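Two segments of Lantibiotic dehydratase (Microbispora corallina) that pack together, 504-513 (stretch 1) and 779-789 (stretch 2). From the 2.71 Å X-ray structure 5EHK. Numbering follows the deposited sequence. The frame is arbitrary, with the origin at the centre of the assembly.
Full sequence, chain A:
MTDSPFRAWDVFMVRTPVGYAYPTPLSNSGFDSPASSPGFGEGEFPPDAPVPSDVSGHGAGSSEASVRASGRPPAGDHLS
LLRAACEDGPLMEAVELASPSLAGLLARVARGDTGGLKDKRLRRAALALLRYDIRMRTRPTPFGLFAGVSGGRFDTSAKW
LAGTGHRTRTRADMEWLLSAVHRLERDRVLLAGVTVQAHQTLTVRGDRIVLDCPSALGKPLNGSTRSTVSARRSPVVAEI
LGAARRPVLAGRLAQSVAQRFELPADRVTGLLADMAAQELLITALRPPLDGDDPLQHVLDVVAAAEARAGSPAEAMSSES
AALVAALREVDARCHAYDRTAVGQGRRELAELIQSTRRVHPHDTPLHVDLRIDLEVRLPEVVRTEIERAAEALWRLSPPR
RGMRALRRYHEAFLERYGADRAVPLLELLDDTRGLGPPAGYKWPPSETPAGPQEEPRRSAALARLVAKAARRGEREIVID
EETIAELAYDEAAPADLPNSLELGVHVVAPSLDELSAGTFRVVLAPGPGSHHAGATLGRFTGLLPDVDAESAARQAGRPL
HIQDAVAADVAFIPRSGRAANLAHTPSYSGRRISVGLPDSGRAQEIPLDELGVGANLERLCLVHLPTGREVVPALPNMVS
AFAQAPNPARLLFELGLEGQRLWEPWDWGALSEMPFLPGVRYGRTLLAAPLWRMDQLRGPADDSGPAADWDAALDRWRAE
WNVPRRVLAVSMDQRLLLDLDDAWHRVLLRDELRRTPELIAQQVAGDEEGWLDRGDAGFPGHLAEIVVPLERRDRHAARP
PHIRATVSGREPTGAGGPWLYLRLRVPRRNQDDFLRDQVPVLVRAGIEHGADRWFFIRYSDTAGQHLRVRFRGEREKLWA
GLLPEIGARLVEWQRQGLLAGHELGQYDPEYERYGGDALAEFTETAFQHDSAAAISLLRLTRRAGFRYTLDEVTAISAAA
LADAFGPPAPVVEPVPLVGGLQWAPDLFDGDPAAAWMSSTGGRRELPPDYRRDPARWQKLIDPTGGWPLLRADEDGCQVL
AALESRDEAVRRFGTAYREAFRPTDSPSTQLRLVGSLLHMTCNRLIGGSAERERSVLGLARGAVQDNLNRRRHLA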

ATOM      1  N   GLY A 504      10.700 -21.243  24.529  1.00 19.94           N
ATOM      2  CA  GLY A 504      11.482 -22.460  24.515  1.00 23.77           C
ATOM      3  C   GLY A 504      12.901 -21.984  24.609  1.00 22.82           C
ATOM      4  O   GLY A 504      13.249 -21.050  23.906  1.00 23.28           O
ATOM      5  N   VAL A 505      13.709 -22.572  25.484  1.00 25.45           N
ATOM      6  CA  VAL A 505      15.091 -22.110  25.637  1.00 28.13           C
ATOM      7  C   VAL A 505      16.106 -23.223  25.805  1.00 29.47           C
ATOM      8  O   VAL A 505      15.760 -24.356  26.137  1.00 31.84           O
ATOM      9  CB  VAL A 505      15.272 -21.103  26.800  1.00 27.65           C
ATOM     10  CG1 VAL A 505      14.520 -19.786  26.540  1.00 23.91           C
ATOM     11  CG2 VAL A 505      14.881 -21.736  28.118  1.00 25.10           C
ATOM     12  N   HIS A 506      17.362 -22.877  25.536  1.00 28.08           N
ATOM     13  CA  HIS A 506      18.500 -23.684  25.924  1.00 31.04           C
ATOM     14  C   HIS A 506      19.036 -23.064  27.209  1.00 30.79           C
ATOM     15  O   HIS A 506      19.180 -21.833  27.310  1.00 27.65           O
ATOM     16  CB  HIS A 506      19.610 -23.577  24.880  1.00 33.77           C
ATOM     17  CG  HIS A 506      19.273 -24.179  23.550  1.00 39.07           C
ATOM     18  ND1 HIS A 506      18.780 -25.457  23.409  1.00 37.42           N
ATOM     19  CD2 HIS A 506      19.402 -23.682  22.294  1.00 37.82           C
ATOM     20  CE1 HIS A 506      18.604 -25.718  22.125  1.00 40.72           C
ATOM     21  NE2 HIS A 506      18.973 -24.658  21.426  1.00 41.46           N
ATOM     22  N   VAL A 507      19.325 -23.911  28.195  1.00 35.01           N
ATOM     23  CA  VAL A 507      20.075 -23.478  29.370  1.00 30.29           C
ATOM     24  C   VAL A 507      21.430 -24.145  29.325  1.00 30.46           C
ATOM     25  O   VAL A 507      21.509 -25.367  29.207  1.00 34.18           O
ATOM     26  CB  VAL A 507      19.381 -23.842  30.677  1.00 30.51           C
ATOM     27  CG1 VAL A 507      20.215 -23.350  31.840  1.00 38.00           C
ATOM     28  CG2 VAL A 507      17.999 -23.229  30.732  1.00 28.28           C
ATOM     29  N   VAL A 508      22.495 -23.353  29.380  1.00 28.82           N
ATOM     30  CA  VAL A 508      23.853 -23.907  29.316  1.00 34.10           C
ATOM     31  C   VAL A 508      24.799 -23.401  30.416  1.00 33.67           C
ATOM     32  O   VAL A 508      24.672 -22.279  30.912  1.00 27.14           O
ATOM     33  CB  VAL A 508      24.506 -23.698  27.949  1.00 26.35           C
ATOM     34  CG1 VAL A 508      23.901 -24.632  26.934  1.00 23.62           C
ATOM     35  CG2 VAL A 508      24.387 -22.243  27.538  1.00 25.89           C
ATOM     36  N   ALA A 509      25.741 -24.262  30.790  1.00 35.49           N
ATOM     37  CA  ALA A 509      26.669 -23.995  31.892  1.00 38.42           C
ATOM     38  C   ALA A 509      27.838 -24.947  31.745  1.00 31.57           C
ATOM     39  O   ALA A 509      27.728 -25.938  31.038  1.00 30.80           O
ATOM     40  CB  ALA A 509      25.969 -24.202  33.241  1.00 40.93           C
ATOM     41  N   PRO A 510      28.969 -24.651  32.398  1.00 42.78           N
ATOM     42  CA  PRO A 510      30.119 -25.579  32.396  1.00 40.87           C
ATOM     43  C   PRO A 510      29.857 -26.899  33.157  1.00 38.42           C
ATOM     44  O   PRO A 510      30.352 -27.976  32.774  1.00 34.46           O
ATOM     45  CB  PRO A 510      31.220 -24.769  33.074  1.00 33.76           C
ATOM     46  CG  PRO A 510      30.777 -23.336  32.976  1.00 36.70           C
ATOM     47  CD  PRO A 510      29.295 -23.362  33.032  1.00 41.67           C
ATOM     48  N   SER A 511      29.081 -26.806  34.230  1.00 32.33           N
ATOM     49  CA  SER A 511      28.780 -27.962  35.061  1.00 35.72           C
ATOM     50  C   SER A 511      27.483 -27.697  35.818  1.00 43.50           C
ATOM     51  O   SER A 511      27.148 -26.530  36.054  1.00 44.24           O
ATOM     52  CB  SER A 511      29.918 -28.175  36.047  1.00 40.08           C
ATOM     53  OG  SER A 511      30.068 -27.028  36.874  1.00 32.74           O
ATOM     54  N   LEU A 512      26.764 -28.756  36.213  1.00 41.01           N
ATOM     55  CA  LEU A 512      25.525 -28.590  36.990  1.00 40.17           C
ATOM     56  C   LEU A 512      25.706 -27.659  38.177  1.00 42.58           C
ATOM     57  O   LEU A 512      24.806 -26.893  38.529  1.00 39.52           O
ATOM     58  CB  LEU A 512      24.991 -29.932  37.506  1.00 40.28           C
ATOM     59  CG  LEU A 512      24.159 -30.822  36.580  1.00 46.18           C
ATOM     60  CD1 LEU A 512      23.361 -31.854  37.387  1.00 38.04           C
ATOM     61  CD2 LEU A 512      23.257 -29.987  35.671  1.00 37.99           C
ATOM     62  N   ASP A 513      26.894 -27.714  38.772  1.00 45.12           N
ATOM     63  CA  ASP A 513      27.155 -27.020  40.025  1.00 46.20           C
ATOM     64  C   ASP A 513      27.475 -25.546  39.788  1.00 39.75           C
ATOM     65  O   ASP A 513      26.987 -24.673  40.524  1.00 39.56           O
ATOM     66  CB  ASP A 513      28.265 -27.732  40.812  1.00 43.33           C
ATOM     67  CG  ASP A 513      27.975 -29.220  41.013  1.00 47.69           C
ATOM     68  OD1 ASP A 513      27.567 -29.892  40.027  1.00 45.99           O
ATOM     69  OD2 ASP A 513      28.155 -29.715  42.148  1.00 45.25           O
ATOM     70  N   PHE A 779      27.540 -29.989  30.609  1.00 56.72           N
ATOM     71  CA  PHE A 779      26.702 -31.168  30.395  1.00 61.88           C
ATOM     72  C   PHE A 779      25.455 -30.721  29.579  1.00 46.25           C
ATOM     73  O   PHE A 779      25.004 -29.585  29.727  1.00 47.85           O
ATOM     74  CB  PHE A 779      26.421 -31.864  31.743  1.00 61.52           C
ATOM     75  CG  PHE A 779      27.699 -32.304  32.477  1.00 68.34           C
ATOM     76  CD1 PHE A 779      28.501 -33.326  31.973  1.00 65.48           C
ATOM     77  CD2 PHE A 779      28.112 -31.664  33.656  1.00 70.55           C
ATOM     78  CE1 PHE A 779      29.681 -33.704  32.642  1.00 70.14           C
ATOM     79  CE2 PHE A 779      29.281 -32.039  34.321  1.00 67.51           C
ATOM     80  CZ  PHE A 779      30.063 -33.062  33.813  1.00 63.36           C
ATOM     81  N   PRO A 780      24.897 -31.613  28.730  1.00 43.55           N
ATOM     82  CA  PRO A 780      24.392 -31.298  27.381  1.00 44.21           C
ATOM     83  C   PRO A 780      23.234 -30.287  27.229  1.00 40.87           C
ATOM     84  O   PRO A 780      22.257 -30.574  26.546  1.00 37.79           O
ATOM     85  CB  PRO A 780      23.963 -32.676  26.864  1.00 33.02           C
ATOM     86  CG  PRO A 780      23.457 -33.355  28.065  1.00 31.07           C
ATOM     87  CD  PRO A 780      24.391 -32.924  29.181  1.00 43.84           C
ATOM     88  N   GLY A 781      23.360 -29.116  27.840  1.00 40.60           N
ATOM     89  CA  GLY A 781      22.308 -28.122  27.802  1.00 35.15           C
ATOM     90  C   GLY A 781      22.051 -27.514  26.434  1.00 34.11           C
ATOM     91  O   GLY A 781      21.007 -26.904  26.203  1.00 40.55           O
ATOM     92  N   HIS A 782      23.015 -27.634  25.533  1.00 32.22           N
ATOM     93  CA  HIS A 782      22.895 -27.019  24.212  1.00 34.77           C
ATOM     94  C   HIS A 782      22.143 -27.920  23.228  1.00 30.92           C
ATOM     95  O   HIS A 782      21.729 -27.482  22.159  1.00 34.52           O
ATOM     96  CB  HIS A 782      24.294 -26.696  23.676  1.00 36.53           C
ATOM     97  CG  HIS A 782      25.093 -27.912  23.323  1.00 33.40           C
ATOM     98  ND1 HIS A 782      25.643 -28.741  24.277  1.00 29.95           N
ATOM     99  CD2 HIS A 782      25.449 -28.431  22.122  1.00 32.95           C
ATOM    100  CE1 HIS A 782      26.285 -29.727  23.677  1.00 37.84           C
ATOM    101  NE2 HIS A 782      26.187 -29.562  22.371  1.00 30.18           N
ATOM    102  N   LEU A 783      21.934 -29.168  23.623  1.00 29.96           N
ATOM    103  CA  LEU A 783      21.262 -30.135  22.778  1.00 31.93           C
ATOM    104  C   LEU A 783      19.871 -30.387  23.300  1.00 36.46           C
ATOM    105  O   LEU A 783      19.198 -31.323  22.862  1.00 38.26           O
ATOM    106  CB  LEU A 783      21.985 -31.471  22.828  1.00 31.96           C
ATOM    107  CG  LEU A 783      23.399 -31.562  22.288  1.00 31.92           C
ATOM    108  CD1 LEU A 783      23.759 -33.032  22.150  1.00 26.74           C
ATOM    109  CD2 LEU A 783      23.502 -30.827  20.976  1.00 30.23           C
ATOM    110  N   ALA A 784      19.433 -29.558  24.234  1.00 30.61           N
ATOM    111  CA  ALA A 784      18.159 -29.779  24.873  1.00 28.43           C
ATOM    112  C   ALA A 784      17.411 -28.474  24.903  1.00 37.08           C
ATOM    113  O   ALA A 784      17.994 -27.422  25.177  1.00 41.85           O
ATOM    114  CB  ALA A 784      18.374 -30.268  26.264  1.00 33.91           C
ATOM    115  N   GLU A 785      16.122 -28.541  24.595  1.00 33.62           N
ATOM    116  CA  GLU A 785      15.261 -27.370  24.642  1.00 34.12           C
ATOM    117  C   GLU A 785      14.385 -27.466  25.880  1.00 31.64           C
ATOM    118  O   GLU A 785      13.854 -28.532  26.200  1.00 33.96           O
ATOM    119  CB  GLU A 785      14.397 -27.276  23.379  1.00 30.53           C
ATOM    120  CG  GLU A 785      14.703 -26.067  22.504  1.00 37.69           C
ATOM    121  CD  GLU A 785      14.270 -26.270  21.049  1.00 48.69           C
ATOM    122  OE1 GLU A 785      13.197 -26.879  20.830  1.00 45.30           O
ATOM    123  OE2 GLU A 785      15.025 -25.860  20.126  1.00 52.04           O
ATOM    124  N   ILE A 786      14.251 -26.357  26.585  1.00 24.30           N
ATOM    125  CA  ILE A 786      13.351 -26.294  27.718  1.00 28.64           C
ATOM    126  C   ILE A 786      12.163 -25.411  27.353  1.00 25.31           C
ATOM    127  O   ILE A 786      12.350 -24.277  26.922  1.00 27.77           O
ATOM    128  CB  ILE A 786      14.094 -25.753  28.954  1.00 27.84           C
ATOM    129  CG1 ILE A 786      15.162 -26.764  29.368  1.00 37.19           C
ATOM    130  CG2 ILE A 786      13.141 -25.508  30.080  1.00 23.33           C
ATOM    131  CD1 ILE A 786      16.184 -26.221  30.318  1.00 39.47           C
ATOM    132  N   VAL A 787      10.949 -25.936  27.468  1.00 21.07           N
ATOM    133  CA  VAL A 787       9.766 -25.118  27.216  1.00 20.18           C
ATOM    134  C   VAL A 787       9.127 -24.676  28.518  1.00 22.41           C
ATOM    135  O   VAL A 787       8.504 -25.468  29.226  1.00 26.11           O
ATOM    136  CB  VAL A 787       8.699 -25.871  26.421  1.00 21.72           C
ATOM    137  CG1 VAL A 787       7.606 -24.913  26.013  1.00 20.21           C
ATOM    138  CG2 VAL A 787       9.302 -26.506  25.201  1.00 22.02           C
ATOM    139  N   VAL A 788       9.238 -23.397  28.821  1.00 20.24           N
ATOM    140  CA  VAL A 788       8.736 -22.897  30.082  1.00 19.53           C
ATOM    141  C   VAL A 788       7.591 -21.924  29.901  1.00 17.22           C
ATOM    142  O   VAL A 788       7.773 -20.870  29.344  1.00 18.02           O
ATOM    143  CB  VAL A 788       9.899 -22.298  30.928  1.00 21.54           C
ATOM    144  CG1 VAL A 788      11.062 -21.892  30.051  1.00 24.04           C
ATOM    145  CG2 VAL A 788       9.421 -21.166  31.855  1.00 21.19           C
ATOM    146  N   PRO A 789       6.388 -22.310  30.347  1.00 19.90           N
ATOM    147  CA  PRO A 789       5.208 -21.431  30.336  1.00 17.30           C
ATOM    148  C   PRO A 789       5.335 -20.338  31.386  1.00 18.51           C
ATOM    149  O   PRO A 789       6.031 -20.531  32.364  1.00 22.87           O
ATOM    150  CB  PRO A 789       4.059 -22.375  30.706  1.00 16.58           C
ATOM    151  CG  PRO A 789       4.586 -23.758  30.364  1.00 23.09           C
ATOM    152  CD  PRO A 789       6.047 -23.706  30.666  1.00 18.87           C
TER
HETATM  153  O   HOH W   1      25.688 -26.854  29.131  1.00 24.01           O

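Polar backbone groups that are buried between packed segments must find partners, and where regular sheet pairing stops, side chains and solvent can take over. The contact between residues 504-513 and 779-789 of this lantibiotic dehydratase illustrates the succession well. No two touching residues are closer than 267 positions in sequence, yet together the segments bury 645 Å² of surface.

The regular part is short. Val505 and Ile786 form an antiparallel hydrogen-bonded pair in which each residue satisfies the other: Val505 N donates to Ile786 O at 2.6 Å, and Ile786 N donates to Val505 O at 2.5 Å, both nearly linear. Each carbonyl also receives a CA-H...O contact from a neighbouring residue, with Gly504 CA 3.1 Å from Ile786 O and Glu785 CA 3.4 Å from Val505 O. Gly504 faces Val787 as the adjoining non-hydrogen-bonded pair, their CA atoms 4.2 Å apart. The side chains of Val505 and Ile786 share one face of the sheet, and apolar packing extends along the strands: Val505 CG2 lies 4.3 Å from Val788 CG1, while Val507 CG2 comes within 3.5 Å of Ile786 CD1.

The strand axes diverge well away from a strictly antiparallel course, at 129°, and beyond this pair a side chain supplies the next cross-link. His506 ND1 donates to Ala784 O at 2.8 Å, an acceptor near the plane of the imidazole and at its edge, as an in-plane N-H requires. The carbonyl of His782 lies instead over one face of the ring, its O 3.6 Å from His506 CE1.

Farther along, Gly781 allows close approach. Its CA sits 3.2 Å from Val507 O in a CA-H...O contact, and an ideally placed CB would fall only 2.0 Å from that same oxygen, a clear clash. The nearby Val507 O and Gly781 O, 3.4 Å apart, are both acceptors and cannot bond to each other. Gly781 N is satisfied within its own segment, donating to Phe779 O at 2.5 Å.

That Phe779 carbonyl also accepts from water 1, with the water oxygen 2.9 Å from Phe779 O. The same water accepts from Ala509 N, 3.1 Å from its oxygen, and so bridges a donor and an acceptor across the segments. At the far end, the poorly ordered Phe779 ring packs near the start of a helix, with CD2 4.0 Å from Ser511 CA. Ser511 OG caps a backbone nitrogen just past its own stretch.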